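Putative OmpA family lipoprotein (Burkholderia cenocepacia, PDB 5LKW) probably anchors the outer membrane to peptidoglycan as the Pal component of the Tol-Pal system, through a periplasmic OmpA-like domain that binds diaminopimelic acid. Local coordinates at residues V27-E30 and Y31-L34; V93-G96 and K97-Q101. All coordinates share one frame; numbering follows the deposited sequence.

Contact 1 (27-34) and contact 2 (93-101) lie in the OmpA-like domain on opposite sides of the centre of the chain, with centres about 22 Å apart. Their nearest atoms are about 12 Å apart, so they do not touch. Contact 1 comes first in the chain, where the loop after strand 17-19 runs into helix 32-44. Contact 2 comes later, where strand 90-96 passes into the loop before helix 107-113. These two strands are the outermost of the mixed sheet, so each contact belongs to a connection at a different sheet edge. Contact 2 lies nearer the diaminopimelic acid: the K97 side chain is about 6 Å from it, that of K28 about 11 Å.

Contact 1 of 2, residues V27-E30 and Y31-L34; sequences VKDE and YQPL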
ATOM      1  N   VAL A  27      -9.211   2.852  -3.060  1.00 19.50           N
ATOM      2  CA  VAL A  27      -8.233   3.864  -2.669  1.00 20.60           C
ATOM      3  C   VAL A  27      -8.971   5.164  -2.671  1.00 21.53           C
ATOM      4  O   VAL A  27      -9.309   5.672  -3.723  1.00 23.91           O
ATOM      5  CB  VAL A  27      -7.000   3.934  -3.616  1.00 19.43           C
ATOM      6  CG1 VAL A  27      -6.075   5.085  -3.247  1.00 17.05           C
ATOM      7  CG2 VAL A  27      -6.275   2.654  -3.571  1.00 17.96           C
ATOM      8  N   LYS A  28      -9.281   5.662  -1.480  1.00 22.98           N
ATOM      9  CA  LYS A  28     -10.069   6.907  -1.358  1.00 23.70           C
ATOM     10  C   LYS A  28      -9.360   8.140  -2.010  1.00 24.43           C
ATOM     11  O   LYS A  28      -8.112   8.198  -2.089  1.00 24.06           O
ATOM     12  CB  LYS A  28     -10.387   7.176   0.096  1.00 24.15           C
ATOM     13  CG  LYS A  28     -11.355   6.192   0.742  1.00 25.86           C
ATOM     14  CD  LYS A  28     -11.488   6.582   2.195  1.00 38.20           C
ATOM     15  CE  LYS A  28     -11.444   5.368   3.153  1.00 41.35           C
ATOM     16  NZ  LYS A  28     -11.480   5.832   4.596  1.00 44.63           N
ATOM     17  N   ASP A  29     -10.180   9.104  -2.442  1.00 24.17           N
ATOM     18  CA  ASP A  29      -9.768  10.317  -3.134  1.00 25.40           C
ATOM     19  C   ASP A  29      -8.668  11.068  -2.401  1.00 23.32           C
ATOM     20  O   ASP A  29      -7.764  11.613  -3.055  1.00 21.84           O
ATOM     21  CB  ASP A  29     -10.977  11.266  -3.319  1.00 26.64           C
ATOM     22  CG  ASP A  29     -11.810  10.945  -4.558  1.00 32.79           C
ATOM     23  OD1 ASP A  29     -11.353  10.165  -5.429  1.00 37.43           O
ATOM     24  OD2 ASP A  29     -12.939  11.489  -4.657  1.00 41.08           O
ATOM     25  N   GLU A  30      -8.733  11.061  -1.059  1.00 22.99           N
ATOM     26  CA  GLU A  30      -7.753  11.761  -0.203  1.00 21.80           C
ATOM     27  C   GLU A  30      -6.340  11.283  -0.516  1.00 21.01           C
ATOM     28  O   GLU A  30      -5.406  11.981  -0.263  1.00 21.40           O
ATOM     29  CB  GLU A  30      -8.019  11.550   1.303  1.00 22.45           C
ATOM     30  CG  GLU A  30      -7.923  10.068   1.708  1.00 19.83           C
ATOM     31  CD  GLU A  30      -8.462   9.819   3.104  1.00 23.53           C
ATOM     32  OE1 GLU A  30      -9.688   9.900   3.308  1.00 21.94           O
ATOM     33  OE2 GLU A  30      -7.652   9.534   3.991  1.00 20.60           O
ATOM     34  N   TYR A  31      -6.184  10.091  -1.057  1.00 19.83           N
ATOM     35  CA  TYR A  31      -4.843   9.621  -1.364  1.00 21.20           C
ATOM     36  C   TYR A  31      -4.280  10.054  -2.740  1.00 22.75           C
ATOM     37  O   TYR A  31      -3.210   9.629  -3.102  1.00 22.99           O
ATOM     38  CB  TYR A  31      -4.741   8.097  -1.247  1.00 19.07           C
ATOM     39  CG  TYR A  31      -4.969   7.588   0.127  1.00 17.59           C
ATOM     40  CD1 TYR A  31      -3.968   7.682   1.092  1.00 18.07           C
ATOM     41  CD2 TYR A  31      -6.187   7.007   0.483  1.00 16.86           C
ATOM     42  CE1 TYR A  31      -4.152   7.186   2.384  1.00 19.64           C
ATOM     43  CE2 TYR A  31      -6.388   6.487   1.818  1.00 17.26           C
ATOM     44  CZ  TYR A  31      -5.353   6.598   2.750  1.00 13.21           C
ATOM     45  OH  TYR A  31      -5.452   6.120   4.064  1.00 15.22           O
ATOM     46  N   GLN A  32      -5.024  10.820  -3.523  1.00 25.69           N
ATOM     47  CA  GLN A  32      -4.480  11.237  -4.848  1.00 28.55           C
ATOM     48  C   GLN A  32      -3.115  11.956  -4.746  1.00 29.11           C
ATOM     49  O   GLN A  32      -2.169  11.607  -5.463  1.00 29.84           O
ATOM     50  CB  GLN A  32      -5.462  12.138  -5.600  1.00 29.61           C
ATOM     51  CG  GLN A  32      -6.817  11.551  -6.008  1.00 34.60           C
ATOM     52  CD  GLN A  32      -7.890  12.697  -6.249  1.00 42.39           C
ATOM     53  OE1 GLN A  32      -7.782  13.796  -5.673  1.00 41.33           O
ATOM     54  NE2 GLN A  32      -8.892  12.432  -7.120  1.00 42.48           N
ATOM     55  N   PRO A  33      -2.993  12.974  -3.869  1.00 29.25           N
ATOM     56  CA  PRO A  33      -1.679  13.651  -3.833  1.00 30.01           C
ATOM     57  C   PRO A  33      -0.502  12.772  -3.377  1.00 30.45           C
ATOM     58  O   PRO A  33       0.616  12.894  -3.915  1.00 30.01           O
ATOM     59  CB  PRO A  33      -1.909  14.836  -2.871  1.00 29.96           C
ATOM     60  CG  PRO A  33      -3.393  15.030  -2.843  1.00 28.86           C
ATOM     61  CD  PRO A  33      -3.991  13.660  -3.027  1.00 29.46           C
ATOM     62  N   LEU A  34      -0.753  11.869  -2.425  1.00 30.42           N
ATOM     63  CA  LEU A  34       0.261  10.886  -2.036  1.00 30.27           C
ATOM     64  C   LEU A  34       0.676   9.947  -3.196  1.00 29.75           C
ATOM     65  O   LEU A  34       1.878   9.704  -3.409  1.00 29.69           O
ATOM     66  CB  LEU A  34      -0.203  10.111  -0.795  1.00 30.95           C
ATOM     67  CG  LEU A  34       0.733   9.067  -0.173  1.00 31.87           C
ATOM     68  CD1 LEU A  34       2.050   9.746   0.290  1.00 34.54           C
ATOM     69  CD2 LEU A  34      -0.007   8.366   0.991  1.00 31.90           C
TER
HETATM   70  O   HOH W   1      -8.762   5.945   5.125  1.00 28.11           O
HETATM   71  O   HOH W   2      -2.793  12.188  -0.060  1.00 28.33           O
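The carbonyl oxygen of K28 accepts the backbone N-H of Y31, with O to N 2.9 Å. The next bond follows directly: Q32 N donates to D29 O, also at 2.9 Å. These are two overlapping beta turns with i to i+3 bonds, and they bring the loop after strand 17-19 into helix 32-44 of the OmpA-like domain.

Y31 is the buried side chain here. E30 CG lies over one face of its ring, shifted toward the rim, 4.1 Å from the ring centroid and 25° off the normal, in a CH-pi contact. The chi1 of E30 (61°) places CG between its backbone N and carbonyl carbon, and the extended chain then runs alongside the ring. The carboxylate is tilted 27° from the ring plane. K28 O lies at the ring edge, 3.4 Å from Y31 CD2. V27 CG1 meets Y31 CB obliquely at 3.9 Å, and V27 also rests on F20.

The polar ends tie back to strand 17-19 and the loop after it. Y31 OH is hydrogen-bonded to Y19 N, and K28 NZ forms a salt bridge with D21. D21 lines the diaminopimelic acid pocket, so K28 may help position this pocket residue. K28 NZ also donates to a water that has a weak link to Y31 OH. A second water bridges the turn and the helix: it donates to E30 O at 2.6 Å and accepts from L34 N at 3.1 Å.

Contact 2 of 2, residues V93-G96 and K97-Q101; sequences VSLG and KEKPQ
K97 follows G96 in a type II' beta turn that runs from L95 to E98. G96 and K97 are its two central residues. G96 has positive phi (52°), a value that favours glycine. The K97 side chain leads away from strand 90-96. Its NZ is hydrogen-bonded to the carbonyl oxygens of G60 and E58. The K97 side chain also touches N65, a residue of the diaminopimelic acid pocket.

E98 closes the turn. Its N-H bonds to L95 O, with N to O 2.9 Å. The side chain of E98 begins near the same oxygen, with CB 3.3 Å from L95 O. Its extended chain then runs on past that oxygen, with CD still 3.9 Å from L95 O.

K99 comes back against the strand. Its CG packs on L95 CD1 at 3.7 Å, and the two side chains meet at a slant. A bend at chi2 (-57°) turns the amino end of K99 away and keeps the contact with L95 to CB and CG. K99 N donates to a water at 2.9 Å. The same water lies 2.8 Å from G96 O, to which it can donate, and so probably links K99 to the turn.

The strand side has a bond of its own. S94 OG accepts G96 N at 3.1 Å, which makes an ST turn, and it also bonds to L66 O of helix 62-82. L95 and G96 have backbone bonds to G54 and T56. The ST turn and the type II' turn follow one another where edge strand 90-96 of the OmpA-like domain passes into the loop before helix 107-113, near the diaminopimelic acid pocket, consistent with the peptidoglycan binding of Pal proteins.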
ATOM      1  N   VAL A  93       1.940  -7.436  -3.948  1.00 26.65           N
ATOM      2  CA  VAL A  93       1.765  -8.713  -3.220  1.00 24.76           C
ATOM      3  C   VAL A  93       0.794  -8.604  -2.019  1.00 24.42           C
ATOM      4  O   VAL A  93       0.499  -7.499  -1.531  1.00 25.00           O
ATOM      5  CB  VAL A  93       3.104  -9.255  -2.714  1.00 25.14           C
ATOM      6  CG1 VAL A  93       3.985  -9.607  -3.892  1.00 24.40           C
ATOM      7  CG2 VAL A  93       3.792  -8.227  -1.756  1.00 22.66           C
ATOM      8  N   SER A  94       0.339  -9.745  -1.530  1.00 23.00           N
ATOM      9  CA  SER A  94      -0.547  -9.807  -0.346  1.00 22.32           C
ATOM     10  C   SER A  94       0.067 -10.590   0.828  1.00 22.34           C
ATOM     11  O   SER A  94       0.491 -11.741   0.638  1.00 22.13           O
ATOM     12  CB  SER A  94      -1.840 -10.531  -0.678  1.00 20.97           C
ATOM     13  OG  SER A  94      -2.781 -10.394   0.421  1.00 25.33           O
ATOM     14  N   LEU A  95       0.046  -9.984   2.016  1.00 21.04           N
ATOM     15  CA  LEU A  95       0.222 -10.662   3.312  1.00 21.70           C
ATOM     16  C   LEU A  95      -1.077 -11.084   4.043  1.00 22.63           C
ATOM     17  O   LEU A  95      -1.043 -11.666   5.146  1.00 23.47           O
ATOM     18  CB  LEU A  95       1.086  -9.806   4.240  1.00 21.03           C
ATOM     19  CG  LEU A  95       2.388  -9.308   3.587  1.00 22.28           C
ATOM     20  CD1 LEU A  95       3.143  -8.418   4.459  1.00 21.35           C
ATOM     21  CD2 LEU A  95       3.296 -10.430   3.089  1.00 25.15           C
ATOM     22  N   GLY A  96      -2.211 -10.840   3.421  1.00 20.66           N
ATOM     23  CA  GLY A  96      -3.457 -11.208   4.013  1.00 21.96           C
ATOM     24  C   GLY A  96      -3.556 -10.676   5.438  1.00 22.69           C
ATOM     25  O   GLY A  96      -3.234  -9.484   5.717  1.00 21.52           O
ATOM     26  N   LYS A  97      -3.946 -11.565   6.341  1.00 22.37           N
ATOM     27  CA  LYS A  97      -3.988 -11.202   7.780  1.00 24.40           C
ATOM     28  C   LYS A  97      -2.760 -11.605   8.591  1.00 25.19           C
ATOM     29  O   LYS A  97      -2.795 -11.522   9.803  1.00 26.85           O
ATOM     30  CB  LYS A  97      -5.246 -11.776   8.426  1.00 22.84           C
ATOM     31  CG  LYS A  97      -5.232 -13.234   8.619  1.00 24.66           C
ATOM     32  CD  LYS A  97      -6.700 -13.666   8.747  1.00 20.59           C
ATOM     33  CE  LYS A  97      -6.827 -14.820   9.622  1.00 27.71           C
ATOM     34  NZ  LYS A  97      -8.286 -14.830   9.883  1.00 30.29           N
ATOM     35  N   GLU A  98      -1.697 -12.046   7.923  1.00 26.28           N
ATOM     36  CA  GLU A  98      -0.568 -12.766   8.556  1.00 26.10           C
ATOM     37  C   GLU A  98       0.439 -11.895   9.307  1.00 26.46           C
ATOM     38  O   GLU A  98       0.998 -12.376  10.306  1.00 26.11           O
ATOM     39  CB  GLU A  98       0.176 -13.618   7.514  1.00 27.39           C
ATOM     40  CG  GLU A  98      -0.650 -14.799   6.982  1.00 29.58           C
ATOM     41  CD  GLU A  98      -0.134 -15.378   5.621  1.00 40.58           C
ATOM     42  OE1 GLU A  98       1.030 -15.086   5.199  1.00 41.18           O
ATOM     43  OE2 GLU A  98      -0.913 -16.137   4.967  1.00 39.35           O
ATOM     44  N   LYS A  99       0.676 -10.655   8.831  1.00 24.60           N
ATOM     45  CA  LYS A  99       1.539  -9.671   9.487  1.00 25.10           C
ATOM     46  C   LYS A  99       0.792  -8.482  10.086  1.00 24.58           C
ATOM     47  O   LYS A  99       1.035  -7.345   9.683  1.00 23.10           O
ATOM     48  CB  LYS A  99       2.631  -9.097   8.554  1.00 26.47           C
ATOM     49  CG  LYS A  99       3.374 -10.132   7.724  1.00 30.22           C
ATOM     50  CD  LYS A  99       4.013 -11.167   8.601  1.00 39.37           C
ATOM     51  CE  LYS A  99       4.651 -12.265   7.766  1.00 42.06           C
ATOM     52  NZ  LYS A  99       5.699 -12.900   8.617  1.00 47.06           N
ATOM     53  N   PRO A 100      -0.082  -8.744  11.072  1.00 23.77           N
ATOM     54  CA  PRO A 100      -0.802  -7.625  11.717  1.00 23.84           C
ATOM     55  C   PRO A 100       0.222  -6.603  12.297  1.00 24.40           C
ATOM     56  O   PRO A 100       1.198  -7.018  12.893  1.00 25.27           O
ATOM     57  CB  PRO A 100      -1.655  -8.340  12.808  1.00 23.87           C
ATOM     58  CG  PRO A 100      -0.841  -9.701  13.143  1.00 23.97           C
ATOM     59  CD  PRO A 100      -0.306 -10.064  11.739  1.00 24.43           C
ATOM     60  N   GLN A 101       0.070  -5.305  12.063  1.00 23.65           N
ATOM     61  CA  GLN A 101       0.957  -4.309  12.711  1.00 24.20           C
ATOM     62  C   GLN A 101       0.515  -3.947  14.167  1.00 22.80           C
ATOM     63  O   GLN A 101       1.359  -3.770  15.070  1.00 19.52           O
ATOM     64  CB  GLN A 101       1.051  -3.044  11.829  1.00 26.22           C
ATOM     65  CG  GLN A 101       2.392  -2.383  11.911  1.00 32.31           C
ATOM     66  CD  GLN A 101       3.526  -3.316  11.402  1.00 39.74           C
ATOM     67  OE1 GLN A 101       3.314  -4.172  10.520  1.00 42.79           O
ATOM     68  NE2 GLN A 101       4.724  -3.166  11.980  1.00 42.78           N
TER
HETATM   69  O   HOH W   3      -0.964  -8.885   7.154  1.00 18.20           O